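Local coordinates for RagB/SusD domain protein (Flavobacterium johnsoniae, PDB 5J5U) that probably binds chitin chains at the cell surface, as a SusD-like outer-membrane component of a polysaccharide utilization locus devoted to chitin conversion, at residues A[47-52]-A[257-263]; A[335-339]-A[363-368]. All blocks are in the same frame, centred on the assembly; numbering follows the deposited sequence.

Interaction 1: residues A[47-52]-A[257-263]; sequences QHYSGS and GDHFSSL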
ATOM      1  N   GLN A  47       1.859 -11.975  -2.823  1.00 16.51           N
ATOM      2  CA  GLN A  47       0.989 -13.111  -2.591  1.00 12.85           C
ATOM      3  C   GLN A  47      -0.183 -12.768  -1.667  1.00 16.38           C
ATOM      4  O   GLN A  47      -0.570 -13.550  -0.791  1.00 15.50           O
ATOM      5  CB  GLN A  47       1.807 -14.279  -2.053  1.00 10.77           C
ATOM      6  CG  GLN A  47       2.950 -14.660  -2.981  1.00 10.21           C
ATOM      7  CD  GLN A  47       3.679 -15.974  -2.586  1.00 17.60           C
ATOM      8  OE1 GLN A  47       3.671 -16.391  -1.421  1.00 14.01           O
ATOM      9  NE2 GLN A  47       4.321 -16.611  -3.569  1.00 13.74           N
ATOM     10  N   HIS A  48      -0.739 -11.578  -1.871  1.00 11.81           N
ATOM     11  CA  HIS A  48      -2.037 -11.249  -1.340  1.00 10.92           C
ATOM     12  C   HIS A  48      -3.117 -12.064  -2.089  1.00 15.23           C
ATOM     13  O   HIS A  48      -4.089 -12.528  -1.481  1.00 14.82           O
ATOM     14  CB  HIS A  48      -2.313  -9.753  -1.492  1.00  9.64           C
ATOM     15  CG  HIS A  48      -1.810  -8.926  -0.351  1.00 12.71           C
ATOM     16  ND1 HIS A  48      -1.794  -7.546  -0.386  1.00 13.77           N
ATOM     17  CD2 HIS A  48      -1.293  -9.276   0.846  1.00 11.09           C
ATOM     18  CE1 HIS A  48      -1.300  -7.085   0.752  1.00 12.37           C
ATOM     19  NE2 HIS A  48      -0.982  -8.116   1.512  1.00 10.28           N
ATOM     20  N   TYR A  49      -2.954 -12.237  -3.405  1.00  9.63           N
ATOM     21  CA  TYR A  49      -3.990 -12.912  -4.214  1.00 11.37           C
ATOM     22  C   TYR A  49      -3.482 -13.995  -5.171  1.00 14.30           C
ATOM     23  O   TYR A  49      -2.326 -13.945  -5.644  1.00 11.90           O
ATOM     24  CB  TYR A  49      -4.745 -11.884  -5.066  1.00 10.16           C
ATOM     25  CG  TYR A  49      -5.115 -10.594  -4.368  1.00 10.64           C
ATOM     26  CD1 TYR A  49      -6.227 -10.523  -3.538  1.00 10.21           C
ATOM     27  CD2 TYR A  49      -4.379  -9.444  -4.574  1.00 12.68           C
ATOM     28  CE1 TYR A  49      -6.589  -9.355  -2.923  1.00 13.31           C
ATOM     29  CE2 TYR A  49      -4.742  -8.236  -3.958  1.00 15.28           C
ATOM     30  CZ  TYR A  49      -5.851  -8.203  -3.131  1.00 13.18           C
ATOM     31  OH  TYR A  49      -6.211  -7.023  -2.502  1.00 10.08           O
ATOM     32  N   SER A  50      -4.361 -14.940  -5.510  1.00 11.09           N
ATOM     33  CA  SER A  50      -4.094 -15.850  -6.631  1.00 10.39           C
ATOM     34  C   SER A  50      -5.390 -16.436  -7.234  1.00 10.08           C
ATOM     35  O   SER A  50      -6.422 -16.480  -6.583  1.00 17.56           O
ATOM     36  CB  SER A  50      -3.141 -16.970  -6.179  1.00 12.49           C
ATOM     37  OG  SER A  50      -2.538 -17.605  -7.296  1.00 14.05           O
ATOM     38  N   GLY A  51      -5.352 -16.890  -8.479  1.00 10.35           N
ATOM     39  CA  GLY A  51      -6.526 -17.537  -9.031  1.00 12.29           C
ATOM     40  C   GLY A  51      -7.057 -17.025 -10.347  1.00 12.80           C
ATOM     41  O   GLY A  51      -7.429 -17.821 -11.208  1.00 12.82           O
ATOM     42  N   SER A  52      -7.140 -15.706 -10.491  1.00 12.16           N
ATOM     43  CA  SER A  52      -7.608 -15.109 -11.737  1.00 12.16           C
ATOM     44  C   SER A  52      -6.524 -15.180 -12.823  1.00 14.92           C
ATOM     45  O   SER A  52      -5.343 -15.324 -12.515  1.00 13.71           O
ATOM     46  CB  SER A  52      -8.025 -13.654 -11.528  1.00 14.47           C
ATOM     47  OG  SER A  52      -6.912 -12.772 -11.577  1.00 15.32           O
ATOM     48  N   GLY A 257     -12.851 -13.519 -10.316  1.00 19.45           N
ATOM     49  CA  GLY A 257     -12.018 -14.700 -10.340  1.00 14.28           C
ATOM     50  C   GLY A 257     -10.848 -14.643  -9.381  1.00 14.45           C
ATOM     51  O   GLY A 257     -10.056 -15.583  -9.311  1.00 16.45           O
ATOM     52  N   ASP A 258     -10.736 -13.560  -8.624  1.00 15.01           N
ATOM     53  CA  ASP A 258      -9.632 -13.447  -7.674  1.00 14.71           C
ATOM     54  C   ASP A 258      -9.993 -14.076  -6.336  1.00 14.50           C
ATOM     55  O   ASP A 258     -11.111 -13.905  -5.853  1.00 12.73           O
ATOM     56  CB  ASP A 258      -9.225 -11.985  -7.450  1.00 11.79           C
ATOM     57  CG  ASP A 258      -8.610 -11.341  -8.691  1.00 18.92           C
ATOM     58  OD1 ASP A 258      -7.501 -11.765  -9.116  1.00 14.92           O
ATOM     59  OD2 ASP A 258      -9.234 -10.383  -9.224  1.00 16.71           O
ATOM     60  N   HIS A 259      -9.034 -14.802  -5.754  1.00 16.00           N
ATOM     61  CA  HIS A 259      -9.127 -15.346  -4.393  1.00 11.91           C
ATOM     62  C   HIS A 259      -7.965 -14.837  -3.579  1.00 15.82           C
ATOM     63  O   HIS A 259      -6.970 -14.371  -4.141  1.00 14.38           O
ATOM     64  CB  HIS A 259      -9.085 -16.872  -4.371  1.00 11.38           C
ATOM     65  CG  HIS A 259     -10.072 -17.539  -5.277  1.00 15.13           C
ATOM     66  ND1 HIS A 259     -11.121 -18.300  -4.800  1.00 14.68           N
ATOM     67  CD2 HIS A 259     -10.163 -17.577  -6.628  1.00 14.94           C
ATOM     68  CE1 HIS A 259     -11.809 -18.785  -5.819  1.00 15.16           C
ATOM     69  NE2 HIS A 259     -11.253 -18.356  -6.939  1.00 16.13           N
ATOM     70  N   PHE A 260      -8.066 -14.949  -2.260  1.00 11.80           N
ATOM     71  CA  PHE A 260      -6.916 -14.695  -1.402  1.00 14.37           C
ATOM     72  C   PHE A 260      -5.933 -15.846  -1.540  1.00 14.01           C
ATOM     73  O   PHE A 260      -6.311 -16.972  -1.884  1.00 16.07           O
ATOM     74  CB  PHE A 260      -7.341 -14.497   0.067  1.00 14.96           C
ATOM     75  CG  PHE A 260      -8.223 -13.295   0.274  1.00 16.48           C
ATOM     76  CD1 PHE A 260      -7.831 -12.051  -0.190  1.00 14.24           C
ATOM     77  CD2 PHE A 260      -9.441 -13.403   0.932  1.00 16.43           C
ATOM     78  CE1 PHE A 260      -8.625 -10.937  -0.018  1.00 11.31           C
ATOM     79  CE2 PHE A 260     -10.242 -12.280   1.119  1.00 14.23           C
ATOM     80  CZ  PHE A 260      -9.831 -11.045   0.639  1.00 13.96           C
ATOM     81  N   SER A 261      -4.658 -15.572  -1.326  1.00 14.76           N
ATOM     82  CA  SER A 261      -3.670 -16.626  -1.506  1.00 18.52           C
ATOM     83  C   SER A 261      -3.708 -17.633  -0.352  1.00 16.52           C
ATOM     84  O   SER A 261      -4.158 -17.309   0.747  1.00 15.10           O
ATOM     85  CB  SER A 261      -2.281 -16.019  -1.637  1.00 16.32           C
ATOM     86  OG  SER A 261      -1.805 -15.585  -0.378  1.00 21.72           O
ATOM     87  N   SER A 262      -3.228 -18.845  -0.596  1.00 16.62           N
ATOM     88  CA  SER A 262      -3.138 -19.846   0.465  1.00 16.92           C
ATOM     89  C   SER A 262      -2.273 -19.347   1.634  1.00 18.10           C
ATOM     90  O   SER A 262      -2.523 -19.674   2.784  1.00 16.96           O
ATOM     91  CB  SER A 262      -2.591 -21.170  -0.088  1.00 16.84           C
ATOM     92  OG  SER A 262      -1.303 -21.004  -0.676  1.00 17.13           O
ATOM     93  N   LEU A 263      -1.249 -18.552   1.340  1.00 19.07           N
ATOM     94  CA  LEU A 263      -0.395 -18.007   2.393  1.00 15.09           C
ATOM     95  C   LEU A 263      -1.211 -17.161   3.405  1.00 18.37           C
ATOM     96  O   LEU A 263      -1.112 -17.343   4.635  1.00 21.67           O
ATOM     97  CB  LEU A 263       0.730 -17.182   1.768  1.00 10.57           C
ATOM     98  CG  LEU A 263       1.784 -16.592   2.711  1.00 16.16           C
ATOM     99  CD1 LEU A 263       2.644 -17.683   3.364  1.00 14.40           C
ATOM    100  CD2 LEU A 263       2.645 -15.565   1.963  1.00 11.80           C
TER
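Ser52 OG is held from two directions: it donates to Asp258 OD1 at 2.7 Å and accepts from the backbone N of Val55, thereby capping helix 53-60. The hydroxyl meets the carboxylate from above its plane, 43° out of it. With chi1 at 83°, OG sits between its own backbone N and carbonyl carbon, a rotamer that lets one hydroxyl serve both the helix end and the neighbouring segment. Before Ser52, residues 49-50 pair antiparallel with 259-260 as a very short sheet. Ser50 and His259 form the hydrogen-bonded pair, with Ser50 N to His259 O at 3.0 Å and His259 N to Ser50 O at 3.2 Å. Their side chains lie on the same face, where Ser50 OG bonds Arg303 O, while the His259 imidazole is fixed at both nitrogens, ND1 to Ser319 O and NE2 to Arg308 NE. Tyr49 and Phe260 are the non-hydrogen-bonded pair. Their side chains lie side by side and point the same way, Tyr49 CE1 coming to the edge of the Phe260 ring, 3.9 Å from Phe260 CE1, and CB of His48 rests over one Tyr49 face near the rim. The pairing finishes with Ser261 N to His48 O at 3.1 Å. Ser261 OG also donates to Gln47 O, though the modelled separation is so short that its exact length is doubtful; the same hydroxyl caps helix 262-270. Gln47, at positive phi, is the C-prime residue of the Schellman motif closing helix 31-45, and its amide NE2 reaches out to Leu431 O. The whole is a two-stranded antiparallel sheet joining helix ends, with a serine N-cap at the exit of each strand: Ser52 after one, Ser261 after the other.

Interaction 2: residues A[335-339]-A[363-368]; sequences VSYSE and KGVEAG
Tyr337 begins the contact by laying its ring beside helix 357-371, with CD2 3.5 Å from Ala367 CB. The methyl approaches the ring obliquely. CG is turned anti to the backbone N (chi1 175°), which carries the ring along the partner helix until the phenol oxygen comes near the aliphatic chain of Lys363, a looser touch on the more exposed side. The backbone N of Tyr337 is bonded to Asn223 OD1.

Ser338 comes next and makes the closest approach of the two backbones, its CA 4.3 Å from that of Gly364. Its OG donates to Gly364 O at 2.9 Å, from above the carbonyl plane and 39° out of it. That oxygen already accepts the helical bond from Gly368 N, and the two donors reach it from opposite faces of its plane, so one carbonyl serves both its own helix and the neighbour. Ser338 OG has a second partner in Thr410 OG1. Ser338 CB lies 3.4 Å from Gly368 N and 3.8 Å from Ala367 CB. The close approach is matched by small residues on this side of the partner helix; at Gly368 a side-chain carbon would collide with Ser338 OG.

Glu339 faces away and closes a capping box with Ser336: Glu339 N bonds Ser336 OG at 2.9 Å, while the return bond from Ser336 N to Glu339 OE1 is weak. The same carboxylate makes a salt bridge to Arg191 and a hydrogen bond to Tyr411.

Helix 337-349 thus starts directly after strand 332-335, which pairs with strand 224-226. Its start meets helix 357-371 through Tyr337 and Ser338, and Glu339 reaches Arg191 of helix 178-195, the helix on which Val335 of the preceding strand also packs; helix 357-371 in turn packs, through Val365, on helix 382-391.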
ATOM      1  N   VAL A 335      -4.004   5.321   4.333  1.00 19.50           N
ATOM      2  CA  VAL A 335      -3.097   5.279   5.475  1.00 19.96           C
ATOM      3  C   VAL A 335      -3.908   4.975   6.727  1.00 24.51           C
ATOM      4  O   VAL A 335      -5.020   5.483   6.885  1.00 19.81           O
ATOM      5  CB  VAL A 335      -2.321   6.602   5.663  1.00 20.98           C
ATOM      6  CG1 VAL A 335      -1.140   6.376   6.579  1.00 16.76           C
ATOM      7  CG2 VAL A 335      -1.877   7.211   4.296  1.00 13.97           C
ATOM      8  N   SER A 336      -3.358   4.174   7.631  1.00 20.05           N
ATOM      9  CA  SER A 336      -4.185   3.636   8.695  1.00 19.60           C
ATOM     10  C   SER A 336      -3.584   3.799  10.081  1.00 21.90           C
ATOM     11  O   SER A 336      -2.375   4.006  10.231  1.00 19.72           O
ATOM     12  CB  SER A 336      -4.460   2.156   8.437  1.00 15.24           C
ATOM     13  OG  SER A 336      -3.300   1.382   8.665  1.00 16.89           O
ATOM     14  N   TYR A 337      -4.450   3.709  11.090  1.00 25.28           N
ATOM     15  CA  TYR A 337      -4.025   3.751  12.485  1.00 24.84           C
ATOM     16  C   TYR A 337      -3.297   2.456  12.841  1.00 23.44           C
ATOM     17  O   TYR A 337      -2.272   2.450  13.548  1.00 23.75           O
ATOM     18  CB  TYR A 337      -5.232   3.960  13.408  1.00 25.45           C
ATOM     19  CG  TYR A 337      -4.883   3.884  14.883  1.00 27.46           C
ATOM     20  CD1 TYR A 337      -4.027   4.811  15.455  1.00 23.77           C
ATOM     21  CD2 TYR A 337      -5.414   2.896  15.697  1.00 30.86           C
ATOM     22  CE1 TYR A 337      -3.700   4.758  16.788  1.00 23.86           C
ATOM     23  CE2 TYR A 337      -5.092   2.834  17.049  1.00 30.60           C
ATOM     24  CZ  TYR A 337      -4.231   3.773  17.582  1.00 31.43           C
ATOM     25  OH  TYR A 337      -3.890   3.735  18.912  1.00 34.18           O
ATOM     26  N   SER A 338      -3.819   1.357  12.309  1.00 24.55           N
ATOM     27  CA  SER A 338      -3.183   0.059  12.468  1.00 26.87           C
ATOM     28  C   SER A 338      -1.734   0.134  11.994  1.00 22.14           C
ATOM     29  O   SER A 338      -0.812  -0.270  12.707  1.00 22.90           O
ATOM     30  CB  SER A 338      -3.951  -1.019  11.699  1.00 23.62           C
ATOM     31  OG  SER A 338      -3.236  -2.247  11.695  1.00 19.41           O
ATOM     32  N   GLU A 339      -1.539   0.669  10.790  1.00 24.87           N
ATOM     33  CA  GLU A 339      -0.190   0.848  10.246  1.00 25.96           C
ATOM     34  C   GLU A 339       0.715   1.662  11.182  1.00 21.98           C
ATOM     35  O   GLU A 339       1.821   1.238  11.475  1.00 18.94           O
ATOM     36  CB  GLU A 339      -0.252   1.517   8.864  1.00 21.96           C
ATOM     37  CG  GLU A 339       1.023   2.234   8.478  1.00 22.27           C
ATOM     38  CD  GLU A 339       0.943   2.874   7.109  1.00 23.64           C
ATOM     39  OE1 GLU A 339      -0.195   3.108   6.641  1.00 20.01           O
ATOM     40  OE2 GLU A 339       2.018   3.156   6.515  1.00 22.47           O
ATOM     41  N   LYS A 363      -2.069  -2.858  19.946  1.00 28.42           N
ATOM     42  CA  LYS A 363      -2.962  -1.800  19.480  1.00 36.65           C
ATOM     43  C   LYS A 363      -3.082  -1.830  17.951  1.00 29.86           C
ATOM     44  O   LYS A 363      -4.162  -1.596  17.390  1.00 28.27           O
ATOM     45  CB  LYS A 363      -2.453  -0.427  19.942  1.00 36.70           C
ATOM     46  CG  LYS A 363      -2.557  -0.185  21.447  1.00 38.57           C
ATOM     47  CD  LYS A 363      -1.857   1.110  21.869  1.00 32.74           C
ATOM     48  CE  LYS A 363      -1.692   1.184  23.387  1.00 38.20           C
ATOM     49  NZ  LYS A 363      -0.942   2.392  23.853  1.00 39.12           N
ATOM     50  N   GLY A 364      -1.978  -2.160  17.286  1.00 28.52           N
ATOM     51  CA  GLY A 364      -1.975  -2.284  15.836  1.00 28.90           C
ATOM     52  C   GLY A 364      -2.867  -3.413  15.333  1.00 26.19           C
ATOM     53  O   GLY A 364      -3.664  -3.217  14.413  1.00 23.66           O
ATOM     54  N   VAL A 365      -2.727  -4.599  15.923  1.00 23.59           N
ATOM     55  CA  VAL A 365      -3.531  -5.742  15.503  1.00 25.79           C
ATOM     56  C   VAL A 365      -5.023  -5.492  15.724  1.00 25.52           C
ATOM     57  O   VAL A 365      -5.863  -5.809  14.857  1.00 23.76           O
ATOM     58  CB  VAL A 365      -3.117  -7.031  16.230  1.00 27.64           C
ATOM     59  CG1 VAL A 365      -4.029  -8.161  15.812  1.00 29.51           C
ATOM     60  CG2 VAL A 365      -1.663  -7.380  15.923  1.00 22.32           C
ATOM     61  N   GLU A 366      -5.361  -4.920  16.875  1.00 28.83           N
ATOM     62  CA  GLU A 366      -6.768  -4.623  17.132  1.00 29.55           C
ATOM     63  C   GLU A 366      -7.295  -3.595  16.130  1.00 26.79           C
ATOM     64  O   GLU A 366      -8.405  -3.732  15.580  1.00 27.37           O
ATOM     65  CB  GLU A 366      -6.965  -4.110  18.565  1.00 32.37           C
ATOM     66  CG  GLU A 366      -8.318  -3.441  18.791  1.00 36.46           C
ATOM     67  CD  GLU A 366      -8.716  -3.345  20.256  1.00 48.05           C
ATOM     68  OE1 GLU A 366      -7.870  -3.601  21.144  1.00 52.71           O
ATOM     69  OE2 GLU A 366      -9.894  -3.015  20.513  1.00 51.34           O
ATOM     70  N   ALA A 367      -6.487  -2.574  15.866  1.00 26.10           N
ATOM     71  CA  ALA A 367      -6.889  -1.543  14.916  1.00 25.51           C
ATOM     72  C   ALA A 367      -7.091  -2.104  13.492  1.00 22.99           C
ATOM     73  O   ALA A 367      -7.977  -1.661  12.751  1.00 23.10           O
ATOM     74  CB  ALA A 367      -5.872  -0.436  14.911  1.00 22.47           C
ATOM     75  N   GLY A 368      -6.288  -3.100  13.133  1.00 20.95           N
ATOM     76  CA  GLY A 368      -6.385  -3.722  11.820  1.00 25.28           C
ATOM     77  C   GLY A 368      -7.614  -4.609  11.704  1.00 25.06           C
ATOM     78  O   GLY A 368      -8.261  -4.663  10.650  1.00 22.76           O
TER

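Along the chain the two contacts come in series: interaction 1 joins 47-52 to 257-263, and interaction 2, joining 335-339 to 363-368, opens only after that. Their centres lie 23 Å apart and the nearest atoms about 12 Å, so they do not touch. Interaction 1 spans 205 residues and brings an early part of the chain against its middle through a small sheet, whereas interaction 2 is a local pairing of successive helices, 337-349 and 357-371. The C-terminal end of helix 399-410 touches both: the Trp408 ring and carbonyl O meet His48, and Thr410 bonds Ser338. Both contacts belong to the same SusD-like, mostly helical region of the chain.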